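Serine/threonine-protein kinase PknE (Mycobacterium tuberculosis, PDB 2H34) phosphorylates serine and threonine residues of proteins at the expense of ATP, and probably supports survival of the bacterium in the host and of infected macrophages. Local coordinates at residues L221-Y226 with S232-G237; I139-G144 with D286-A291; P252-V257 with A267-G272. All blocks are in the same frame, centred on the assembly; numbering follows the deposited sequence.

In the fold
All three interactions lie in the helical C-terminal lobe of the kinase domain, on the same chain. Helix 217-230, at the core of the lobe, supplies interaction 1 and connects the three: L221 and L225 pack on V140 and L287 of interaction 2, while T222 and Y226 touch I269 and P252 of interaction 3. Along the chain interaction 1 closes before interaction 3 opens, and both fall within the long excursion between helices 133-152 and 284-293 that interaction 2 brings together. Centres of interactions 1 and 3 are about 10 Å apart; each is about 15 Å from interaction 2. V268 also touches L287, so the three contacts adjoin one another within the lobe.

Interaction 1. Residues L221-Y226 with S232-G237; sequences LTCVLY and SPPYQG
The ring of Y226 and the pyrrolidine of P234 form the dense part of this contact, where the middle of helix 217-230 is met by the loop leading on to helix 239-248 in the C-terminal lobe. With CG anti to the backbone N (chi1 -175°), the tyrosine leans off the helix toward the loop, and the proline slides past it in the opposite direction. P234 CB lies over one face, 4.2 Å from the centroid of the Y226 ring and 25° off its normal, a CH-pi contact displaced toward the rim; P234 CD comes 3.5 Å from Y226 CD2. One turn back, C223 packs on the neighbouring corner of the proline ring, its SG 3.9 Å from P234 CG. The carbonyl O of S232 meets the edge of the tyrosine near the ring plane, 3.2 Å from Y226 CD2. Away from this wedge the contact thins: the side chains of S232 and P233 start off away from the helix and are partly exposed. T230 OG1 bonds both Y226 O and S232 N, securing the turn, and P252 touches Y226. The C223 side chain lies about 9 Å from that of D159, the predicted proton acceptor. No hydrogen bond crosses between the segments. The loop is therefore held to the helix mainly by apolar and CH-pi contact, and the carbonyl at the ring edge may add a weak attraction.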
ATOM      1  N   LEU A 221       6.575  -4.435  -1.665  1.00 75.04           N
ATOM      2  CA  LEU A 221       7.270  -3.296  -1.049  1.00 74.88           C
ATOM      3  C   LEU A 221       8.682  -3.101  -1.593  1.00 74.78           C
ATOM      4  O   LEU A 221       9.168  -1.972  -1.701  1.00 74.92           O
ATOM      5  CB  LEU A 221       7.312  -3.441   0.471  1.00 74.52           C
ATOM      6  CG  LEU A 221       7.613  -2.196   1.301  1.00 73.86           C
ATOM      7  CD1 LEU A 221       6.501  -1.186   1.164  1.00 72.81           C
ATOM      8  CD2 LEU A 221       7.802  -2.562   2.766  1.00 73.26           C
ATOM      9  N   THR A 222       9.330  -4.208  -1.940  1.00 74.43           N
ATOM     10  CA  THR A 222      10.696  -4.158  -2.432  1.00 74.10           C
ATOM     11  C   THR A 222      10.735  -3.600  -3.861  1.00 74.63           C
ATOM     12  O   THR A 222      11.612  -2.791  -4.186  1.00 74.86           O
ATOM     13  CB  THR A 222      11.387  -5.533  -2.316  1.00 73.72           C
ATOM     14  OG1 THR A 222      11.092  -6.097  -1.039  1.00 71.88           O
ATOM     15  CG2 THR A 222      12.882  -5.394  -2.448  1.00 73.31           C
ATOM     16  N   CYS A 223       9.783  -4.008  -4.701  1.00 74.73           N
ATOM     17  CA  CYS A 223       9.562  -3.329  -5.978  1.00 75.04           C
ATOM     18  C   CYS A 223       9.318  -1.821  -5.750  1.00 75.05           C
ATOM     19  O   CYS A 223       9.932  -0.969  -6.403  1.00 75.15           O
ATOM     20  CB  CYS A 223       8.379  -3.941  -6.723  1.00 75.04           C
ATOM     21  SG  CYS A 223       8.531  -5.709  -7.097  1.00 76.92           S
ATOM     22  N   VAL A 224       8.453  -1.489  -4.797  1.00 74.52           N
ATOM     23  CA  VAL A 224       8.164  -0.095  -4.529  1.00 74.28           C
ATOM     24  C   VAL A 224       9.437   0.653  -4.107  1.00 74.60           C
ATOM     25  O   VAL A 224       9.717   1.754  -4.610  1.00 74.81           O
ATOM     26  CB  VAL A 224       7.045   0.078  -3.489  1.00 74.10           C
ATOM     27  CG1 VAL A 224       6.916   1.537  -3.103  1.00 74.39           C
ATOM     28  CG2 VAL A 224       5.731  -0.418  -4.041  1.00 73.08           C
ATOM     29  N   LEU A 225      10.212   0.047  -3.206  1.00 74.41           N
ATOM     30  CA  LEU A 225      11.478   0.626  -2.781  1.00 74.16           C
ATOM     31  C   LEU A 225      12.366   0.863  -4.000  1.00 74.56           C
ATOM     32  O   LEU A 225      12.878   1.971  -4.202  1.00 74.32           O
ATOM     33  CB  LEU A 225      12.177  -0.293  -1.780  1.00 74.12           C
ATOM     34  CG  LEU A 225      13.621   0.052  -1.370  1.00 73.59           C
ATOM     35  CD1 LEU A 225      13.735   1.431  -0.731  1.00 71.82           C
ATOM     36  CD2 LEU A 225      14.181  -1.017  -0.444  1.00 72.20           C
ATOM     37  N   TYR A 226      12.522  -0.181  -4.819  1.00 74.86           N
ATOM     38  CA  TYR A 226      13.278  -0.085  -6.056  1.00 75.30           C
ATOM     39  C   TYR A 226      12.900   1.154  -6.840  1.00 75.52           C
ATOM     40  O   TYR A 226      13.762   1.970  -7.189  1.00 75.48           O
ATOM     41  CB  TYR A 226      13.045  -1.307  -6.929  1.00 75.57           C
ATOM     42  CG  TYR A 226      13.904  -1.310  -8.189  1.00 76.77           C
ATOM     43  CD1 TYR A 226      15.233  -1.745  -8.154  1.00 76.65           C
ATOM     44  CD2 TYR A 226      13.388  -0.869  -9.414  1.00 77.32           C
ATOM     45  CE1 TYR A 226      16.014  -1.741  -9.303  1.00 77.65           C
ATOM     46  CE2 TYR A 226      14.162  -0.864 -10.563  1.00 76.84           C
ATOM     47  CZ  TYR A 226      15.466  -1.304 -10.501  1.00 77.26           C
ATOM     48  OH  TYR A 226      16.229  -1.291 -11.635  1.00 78.01           O
ATOM     49  N   SER A 232      11.913   4.123 -11.619  1.00 75.67           N
ATOM     50  CA  SER A 232      10.985   3.245 -12.350  1.00 75.69           C
ATOM     51  C   SER A 232      10.865   1.812 -11.771  1.00 75.49           C
ATOM     52  O   SER A 232      11.783   1.335 -11.113  1.00 75.45           O
ATOM     53  CB  SER A 232      11.372   3.201 -13.832  1.00 75.58           C
ATOM     54  OG  SER A 232      12.771   3.089 -13.970  1.00 75.08           O
ATOM     55  N   PRO A 233       9.729   1.125 -12.025  1.00 75.23           N
ATOM     56  CA  PRO A 233       9.526  -0.191 -11.435  1.00 75.08           C
ATOM     57  C   PRO A 233      10.546  -1.142 -12.012  1.00 75.30           C
ATOM     58  O   PRO A 233      11.029  -0.876 -13.107  1.00 75.30           O
ATOM     59  CB  PRO A 233       8.119  -0.565 -11.896  1.00 74.91           C
ATOM     60  CG  PRO A 233       7.902   0.229 -13.133  1.00 74.94           C
ATOM     61  CD  PRO A 233       8.585   1.520 -12.869  1.00 75.25           C
ATOM     62  N   PRO A 234      10.908  -2.218 -11.268  1.00 75.65           N
ATOM     63  CA  PRO A 234      11.966  -3.146 -11.690  1.00 75.64           C
ATOM     64  C   PRO A 234      11.749  -3.786 -13.048  1.00 75.69           C
ATOM     65  O   PRO A 234      12.714  -4.024 -13.767  1.00 75.58           O
ATOM     66  CB  PRO A 234      11.981  -4.216 -10.583  1.00 75.46           C
ATOM     67  CG  PRO A 234      10.720  -4.062  -9.861  1.00 75.62           C
ATOM     68  CD  PRO A 234      10.374  -2.599  -9.947  1.00 75.67           C
ATOM     69  N   TYR A 235      10.500  -4.055 -13.406  1.00 76.15           N
ATOM     70  CA  TYR A 235      10.239  -4.686 -14.703  1.00 76.41           C
ATOM     71  C   TYR A 235       9.312  -3.849 -15.577  1.00 76.83           C
ATOM     72  O   TYR A 235       8.168  -3.595 -15.205  1.00 77.37           O
ATOM     73  CB  TYR A 235       9.676  -6.102 -14.511  1.00 76.25           C
ATOM     74  CG  TYR A 235      10.582  -7.043 -13.733  1.00 75.54           C
ATOM     75  CD1 TYR A 235      10.096  -7.757 -12.637  1.00 75.05           C
ATOM     76  CD2 TYR A 235      11.919  -7.216 -14.096  1.00 74.52           C
ATOM     77  CE1 TYR A 235      10.916  -8.610 -11.923  1.00 75.66           C
ATOM     78  CE2 TYR A 235      12.743  -8.071 -13.397  1.00 75.11           C
ATOM     79  CZ  TYR A 235      12.243  -8.768 -12.311  1.00 76.23           C
ATOM     80  OH  TYR A 235      13.077  -9.620 -11.609  1.00 77.65           O
ATOM     81  N   GLN A 236       9.818  -3.404 -16.727  1.00 76.99           N
ATOM     82  CA  GLN A 236       9.022  -2.626 -17.680  1.00 76.92           C
ATOM     83  C   GLN A 236       8.400  -3.532 -18.742  1.00 76.88           C
ATOM     84  O   GLN A 236       8.611  -4.744 -18.722  1.00 77.34           O
ATOM     85  CB  GLN A 236       9.876  -1.543 -18.346  1.00 77.09           C
ATOM     86  CG  GLN A 236       9.760  -0.164 -17.716  1.00 76.96           C
ATOM     87  CD  GLN A 236      10.947   0.179 -16.853  1.00 77.35           C
ATOM     88  OE1 GLN A 236      11.480  -0.674 -16.147  1.00 78.46           O
ATOM     89  NE2 GLN A 236      11.374   1.435 -16.906  1.00 77.95           N
ATOM     90  N   GLY A 237       7.649  -2.939 -19.671  1.00 76.68           N
ATOM     91  CA  GLY A 237       6.990  -3.689 -20.740  1.00 76.35           C
ATOM     92  C   GLY A 237       5.508  -3.889 -20.481  1.00 76.11           C
ATOM     93  O   GLY A 237       4.950  -3.296 -19.550  1.00 75.65           O
TER

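Interaction 2. Residues I139-G144 with D286-A291; sequences IVRQIG and DLSAAA
S288 lays its hydroxymethyl group against the backbone and first side-chain carbons of R141, where helix 284-293 comes up to helix 133-152. Its OG, beside the backbone N (chi1 -87°), stands 3.6 Å from R141 CB and equally far from R141 CG, while S288 CB lies 3.9 Å from R141 CG. The arginine leaves its helix with CG anti to the backbone N (chi1 -165°), which lays the CB-CG bond beside the serine; the bend at chi3 lies beyond the contact. V140 borders the same serine more loosely, CG1 being 4.4 Å from S288 OG. G144, one turn on from V140, has no side chain on the surface next to S288; the CA atoms of R141 and S288 are 5.0 Å apart. No hydrogen bond is made across the pair, so the fit is one of van der Waals contact. Deeper in, V140 and L287 both pack on L221, while R141 is exposed to solvent. Close approach of two helices over a small residue, with V140 and L287 packing on helix 217-230 beside it, here joins the long helix 133-152 to the last helix of the kinase C-terminal lobe.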
ATOM      1  N   ILE A 139      10.189   6.356   3.903  1.00 68.18           N
ATOM      2  CA  ILE A 139       8.849   6.002   3.446  1.00 67.63           C
ATOM      3  C   ILE A 139       8.616   4.489   3.508  1.00 67.92           C
ATOM      4  O   ILE A 139       7.643   4.044   4.109  1.00 68.47           O
ATOM      5  CB  ILE A 139       8.510   6.642   2.077  1.00 67.45           C
ATOM      6  CG1 ILE A 139       8.405   8.162   2.271  1.00 67.07           C
ATOM      7  CG2 ILE A 139       7.195   6.095   1.526  1.00 65.39           C
ATOM      8  CD1 ILE A 139       8.808   8.977   1.088  1.00 65.77           C
ATOM      9  N   VAL A 140       9.525   3.695   2.954  1.00 67.79           N
ATOM     10  CA  VAL A 140       9.364   2.234   3.012  1.00 67.39           C
ATOM     11  C   VAL A 140       9.193   1.724   4.447  1.00 66.94           C
ATOM     12  O   VAL A 140       8.357   0.863   4.709  1.00 66.49           O
ATOM     13  CB  VAL A 140      10.513   1.510   2.293  1.00 67.48           C
ATOM     14  CG1 VAL A 140      10.465   0.025   2.543  1.00 66.92           C
ATOM     15  CG2 VAL A 140      10.418   1.772   0.797  1.00 68.24           C
ATOM     16  N   ARG A 141       9.955   2.296   5.376  1.00 66.94           N
ATOM     17  CA  ARG A 141       9.916   1.863   6.775  1.00 66.99           C
ATOM     18  C   ARG A 141       8.519   1.967   7.370  1.00 65.88           C
ATOM     19  O   ARG A 141       8.024   1.007   7.945  1.00 65.45           O
ATOM     20  CB  ARG A 141      10.949   2.613   7.632  1.00 67.30           C
ATOM     21  CG  ARG A 141      11.191   1.962   8.992  1.00 70.64           C
ATOM     22  CD  ARG A 141      12.058   2.787   9.914  1.00 76.11           C
ATOM     23  NE  ARG A 141      13.330   3.137   9.279  1.00 82.89           N
ATOM     24  CZ  ARG A 141      13.774   4.387   9.110  1.00 85.86           C
ATOM     25  NH1 ARG A 141      13.056   5.422   9.550  1.00 87.23           N
ATOM     26  NH2 ARG A 141      14.942   4.608   8.507  1.00 85.98           N
ATOM     27  N   GLN A 142       7.886   3.122   7.188  1.00 65.47           N
ATOM     28  CA  GLN A 142       6.536   3.379   7.693  1.00 65.64           C
ATOM     29  C   GLN A 142       5.453   2.496   7.084  1.00 66.34           C
ATOM     30  O   GLN A 142       4.554   2.077   7.793  1.00 67.11           O
ATOM     31  CB  GLN A 142       6.133   4.831   7.472  1.00 65.45           C
ATOM     32  CG  GLN A 142       7.011   5.848   8.116  1.00 64.53           C
ATOM     33  CD  GLN A 142       6.702   7.236   7.613  1.00 65.24           C
ATOM     34  OE1 GLN A 142       7.400   7.751   6.742  1.00 66.76           O
ATOM     35  NE2 GLN A 142       5.643   7.849   8.139  1.00 64.13           N
ATOM     36  N   ILE A 143       5.499   2.248   5.774  1.00 66.72           N
ATOM     37  CA  ILE A 143       4.497   1.399   5.150  1.00 66.93           C
ATOM     38  C   ILE A 143       4.700  -0.064   5.532  1.00 67.30           C
ATOM     39  O   ILE A 143       3.728  -0.774   5.796  1.00 67.58           O
ATOM     40  CB  ILE A 143       4.454   1.564   3.611  1.00 67.03           C
ATOM     41  CG1 ILE A 143       3.793   2.876   3.244  1.00 67.02           C
ATOM     42  CG2 ILE A 143       3.657   0.452   2.952  1.00 66.34           C
ATOM     43  CD1 ILE A 143       4.775   3.931   3.022  1.00 69.19           C
ATOM     44  N   GLY A 144       5.954  -0.513   5.567  1.00 67.24           N
ATOM     45  CA  GLY A 144       6.253  -1.896   5.959  1.00 67.26           C
ATOM     46  C   GLY A 144       5.716  -2.165   7.352  1.00 67.12           C
ATOM     47  O   GLY A 144       5.204  -3.254   7.658  1.00 66.66           O
ATOM     48  N   ASP A 286      12.048  -6.507   8.619  1.00 72.84           N
ATOM     49  CA  ASP A 286      13.395  -6.954   8.286  1.00 73.25           C
ATOM     50  C   ASP A 286      13.872  -6.348   6.987  1.00 73.30           C
ATOM     51  O   ASP A 286      15.049  -6.000   6.858  1.00 73.95           O
ATOM     52  CB  ASP A 286      13.472  -8.473   8.236  1.00 73.33           C
ATOM     53  CG  ASP A 286      13.250  -9.107   9.590  1.00 74.50           C
ATOM     54  OD1 ASP A 286      12.817 -10.276   9.615  1.00 76.47           O
ATOM     55  OD2 ASP A 286      13.491  -8.441  10.630  1.00 75.45           O
ATOM     56  N   LEU A 287      12.959  -6.222   6.028  1.00 72.99           N
ATOM     57  CA  LEU A 287      13.215  -5.436   4.834  1.00 72.75           C
ATOM     58  C   LEU A 287      13.697  -4.049   5.238  1.00 72.77           C
ATOM     59  O   LEU A 287      14.813  -3.644   4.898  1.00 72.55           O
ATOM     60  CB  LEU A 287      11.928  -5.289   4.039  1.00 73.00           C
ATOM     61  CG  LEU A 287      11.989  -4.997   2.541  1.00 73.00           C
ATOM     62  CD1 LEU A 287      10.626  -4.533   2.114  1.00 73.54           C
ATOM     63  CD2 LEU A 287      13.020  -3.968   2.152  1.00 73.02           C
ATOM     64  N   SER A 288      12.844  -3.327   5.971  1.00 72.74           N
ATOM     65  CA  SER A 288      13.156  -1.975   6.419  1.00 72.26           C
ATOM     66  C   SER A 288      14.528  -1.959   7.040  1.00 71.80           C
ATOM     67  O   SER A 288      15.361  -1.139   6.671  1.00 72.16           O
ATOM     68  CB  SER A 288      12.127  -1.466   7.438  1.00 72.54           C
ATOM     69  OG  SER A 288      11.019  -0.860   6.802  1.00 72.41           O
ATOM     70  N   ALA A 289      14.770  -2.883   7.967  1.00 71.12           N
ATOM     71  CA  ALA A 289      16.004  -2.854   8.731  1.00 70.56           C
ATOM     72  C   ALA A 289      17.180  -2.925   7.767  1.00 70.60           C
ATOM     73  O   ALA A 289      18.092  -2.091   7.827  1.00 70.78           O
ATOM     74  CB  ALA A 289      16.043  -3.977   9.761  1.00 69.96           C
ATOM     75  N   ALA A 290      17.122  -3.889   6.849  1.00 70.23           N
ATOM     76  CA  ALA A 290      18.174  -4.088   5.863  1.00 70.11           C
ATOM     77  C   ALA A 290      18.347  -2.848   5.006  1.00 70.10           C
ATOM     78  O   ALA A 290      19.457  -2.421   4.737  1.00 70.03           O
ATOM     79  CB  ALA A 290      17.858  -5.293   4.994  1.00 70.11           C
ATOM     80  N   ALA A 291      17.228  -2.272   4.585  1.00 70.64           N
ATOM     81  CA  ALA A 291      17.224  -1.086   3.739  1.00 70.99           C
ATOM     82  C   ALA A 291      17.947   0.060   4.431  1.00 71.43           C
ATOM     83  O   ALA A 291      18.837   0.700   3.855  1.00 71.42           O
ATOM     84  CB  ALA A 291      15.801  -0.699   3.423  1.00 70.82           C
TER

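Interaction 3. Residues P252-V257 with A267-G272; sequences PRPSTV and AVIARG
I269 reaches from helix 264-272 toward the proline-rich loop that precedes it. Its CB starts out in the direction of the loop but itself approaches nothing there within 4.2 Å; the two branches beyond it do the touching. CG2, anti to the backbone N, lies 3.9 Å from the carbonyl oxygen of P252. CG1 stands beside the backbone N (chi1 -76°) and serves as the spacer to the terminal methyl, which it swings toward P254. There CD1 meets P254 CG end-on, at 3.5 Å, and more distantly approaches P254 CD at 4.2 Å. The two branches thus contact the loop two residues apart, one at a backbone oxygen and the other at a ring.

The loop that receives the isoleucine is itself braced. R253 O accepts two hydrogen bonds, from T256 N and from T256 OG1, both at 2.7 Å. The two donors arrive from opposite faces of its carbonyl plane, the hydroxyl tilted 23° out of that plane, with a C=O...OG1 angle of 147°. This double grip secures the short 3-10 segment 254-256 that begins at the proline. Around the contact, S255 OG is hydrogen-bonded to D266 OD2 of helix 264-272, while P254 rests on Y226 of helix 217-230. The contact joins the loop after helix 239-248 to helix 264-272 in the C-terminal lobe, away from the predicted ATP-binding and catalytic residues.

Between the two segments themselves there is no hydrogen bond. Chemically, the work is divided: apolar contact of a branched side chain with a rigid ring fits helix to loop, and hydrogen bonds within the loop, with the one from S255 to D266 of the helix, probably keep the proline in position.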
ATOM      1  N   PRO A 252      16.969  -6.889 -10.769  1.00 73.05           N
ATOM      2  CA  PRO A 252      17.828  -5.756 -11.127  1.00 73.38           C
ATOM      3  C   PRO A 252      18.689  -5.274  -9.966  1.00 73.88           C
ATOM      4  O   PRO A 252      18.314  -5.462  -8.800  1.00 73.89           O
ATOM      5  CB  PRO A 252      16.824  -4.655 -11.492  1.00 73.12           C
ATOM      6  CG  PRO A 252      15.490  -5.315 -11.539  1.00 72.74           C
ATOM      7  CD  PRO A 252      15.564  -6.470 -10.630  1.00 72.82           C
ATOM      8  N   ARG A 253      19.815  -4.640 -10.299  1.00 74.23           N
ATOM      9  CA  ARG A 253      20.741  -4.070  -9.314  1.00 74.54           C
ATOM     10  C   ARG A 253      20.706  -2.530  -9.328  1.00 74.76           C
ATOM     11  O   ARG A 253      21.408  -1.902 -10.118  1.00 74.52           O
ATOM     12  CB  ARG A 253      22.167  -4.598  -9.548  1.00 74.24           C
ATOM     13  N   PRO A 254      19.902  -1.921  -8.426  1.00 75.26           N
ATOM     14  CA  PRO A 254      19.577  -0.483  -8.390  1.00 75.54           C
ATOM     15  C   PRO A 254      20.767   0.469  -8.497  1.00 75.93           C
ATOM     16  O   PRO A 254      20.650   1.535  -9.109  1.00 76.14           O
ATOM     17  CB  PRO A 254      18.894  -0.307  -7.025  1.00 75.25           C
ATOM     18  CG  PRO A 254      19.199  -1.547  -6.267  1.00 75.29           C
ATOM     19  CD  PRO A 254      19.253  -2.619  -7.306  1.00 75.36           C
ATOM     20  N   SER A 255      21.898   0.095  -7.911  1.00 76.18           N
ATOM     21  CA  SER A 255      23.103   0.908  -8.015  1.00 76.54           C
ATOM     22  C   SER A 255      23.597   1.068  -9.462  1.00 76.77           C
ATOM     23  O   SER A 255      24.282   2.044  -9.785  1.00 76.77           O
ATOM     24  CB  SER A 255      24.201   0.320  -7.140  1.00 76.51           C
ATOM     25  OG  SER A 255      24.266  -1.076  -7.330  1.00 76.34           O
ATOM     26  N   THR A 256      23.232   0.129 -10.334  1.00 76.95           N
ATOM     27  CA  THR A 256      23.637   0.210 -11.739  1.00 77.39           C
ATOM     28  C   THR A 256      22.820   1.219 -12.553  1.00 77.43           C
ATOM     29  O   THR A 256      23.003   1.330 -13.763  1.00 77.41           O
ATOM     30  CB  THR A 256      23.633  -1.177 -12.478  1.00 77.59           C
ATOM     31  OG1 THR A 256      22.288  -1.632 -12.680  1.00 77.86           O
ATOM     32  CG2 THR A 256      24.448  -2.242 -11.714  1.00 77.58           C
ATOM     33  N   VAL A 257      21.927   1.954 -11.898  1.00 77.78           N
ATOM     34  CA  VAL A 257      21.137   2.970 -12.601  1.00 78.01           C
ATOM     35  C   VAL A 257      21.529   4.406 -12.221  1.00 78.42           C
ATOM     36  O   VAL A 257      22.161   5.102 -13.014  1.00 78.62           O
ATOM     37  CB  VAL A 257      19.613   2.750 -12.452  1.00 77.88           C
ATOM     38  CG1 VAL A 257      18.870   3.450 -13.583  1.00 77.39           C
ATOM     39  CG2 VAL A 257      19.280   1.263 -12.439  1.00 77.82           C
ATOM     40  N   ALA A 267      21.798  -6.063  -2.740  1.00 73.25           N
ATOM     41  CA  ALA A 267      21.599  -7.208  -1.873  1.00 72.88           C
ATOM     42  C   ALA A 267      20.194  -7.162  -1.283  1.00 72.58           C
ATOM     43  O   ALA A 267      19.431  -8.123  -1.412  1.00 72.65           O
ATOM     44  CB  ALA A 267      22.665  -7.246  -0.777  1.00 72.92           C
ATOM     45  N   VAL A 268      19.839  -6.030  -0.678  1.00 72.02           N
ATOM     46  CA  VAL A 268      18.487  -5.867  -0.151  1.00 71.68           C
ATOM     47  C   VAL A 268      17.398  -6.200  -1.184  1.00 71.43           C
ATOM     48  O   VAL A 268      16.518  -7.018  -0.918  1.00 71.01           O
ATOM     49  CB  VAL A 268      18.260  -4.475   0.452  1.00 71.51           C
ATOM     50  CG1 VAL A 268      16.782  -4.272   0.761  1.00 71.08           C
ATOM     51  CG2 VAL A 268      19.073  -4.324   1.710  1.00 71.42           C
ATOM     52  N   ILE A 269      17.480  -5.594  -2.362  1.00 71.48           N
ATOM     53  CA  ILE A 269      16.489  -5.853  -3.402  1.00 71.83           C
ATOM     54  C   ILE A 269      16.513  -7.303  -3.839  1.00 71.87           C
ATOM     55  O   ILE A 269      15.458  -7.909  -4.013  1.00 71.98           O
ATOM     56  CB  ILE A 269      16.609  -4.880  -4.602  1.00 71.94           C
ATOM     57  CG1 ILE A 269      16.024  -3.524  -4.211  1.00 72.44           C
ATOM     58  CG2 ILE A 269      15.819  -5.371  -5.801  1.00 70.95           C
ATOM     59  CD1 ILE A 269      17.037  -2.545  -3.744  1.00 73.36           C
ATOM     60  N   ALA A 270      17.712  -7.865  -3.969  1.00 72.17           N
ATOM     61  CA  ALA A 270      17.870  -9.262  -4.373  1.00 72.44           C
ATOM     62  C   ALA A 270      17.148 -10.168  -3.396  1.00 72.51           C
ATOM     63  O   ALA A 270      16.426 -11.071  -3.797  1.00 72.54           O
ATOM     64  CB  ALA A 270      19.337  -9.637  -4.451  1.00 72.39           C
ATOM     65  N   ARG A 271      17.341  -9.910  -2.110  1.00 72.70           N
ATOM     66  CA  ARG A 271      16.697 -10.701  -1.081  1.00 73.18           C
ATOM     67  C   ARG A 271      15.199 -10.431  -1.051  1.00 73.75           C
ATOM     68  O   ARG A 271      14.401 -11.352  -0.907  1.00 73.57           O
ATOM     69  CB  ARG A 271      17.324 -10.419   0.284  1.00 73.01           C
ATOM     70  CG  ARG A 271      16.763 -11.278   1.388  1.00 72.95           C
ATOM     71  CD  ARG A 271      17.827 -11.701   2.394  1.00 74.34           C
ATOM     72  NE  ARG A 271      17.300 -12.783   3.215  1.00 74.16           N
ATOM     73  CZ  ARG A 271      17.499 -14.073   2.972  1.00 74.09           C
ATOM     74  NH1 ARG A 271      18.255 -14.457   1.953  1.00 74.04           N
ATOM     75  NH2 ARG A 271      16.936 -14.983   3.754  1.00 74.72           N
ATOM     76  N   GLY A 272      14.833  -9.160  -1.197  1.00 74.59           N
ATOM     77  CA  GLY A 272      13.454  -8.721  -1.020  1.00 75.44           C
ATOM     78  C   GLY A 272      12.534  -9.184  -2.128  1.00 76.24           C
ATOM     79  O   GLY A 272      11.328  -9.372  -1.915  1.00 76.22           O
TER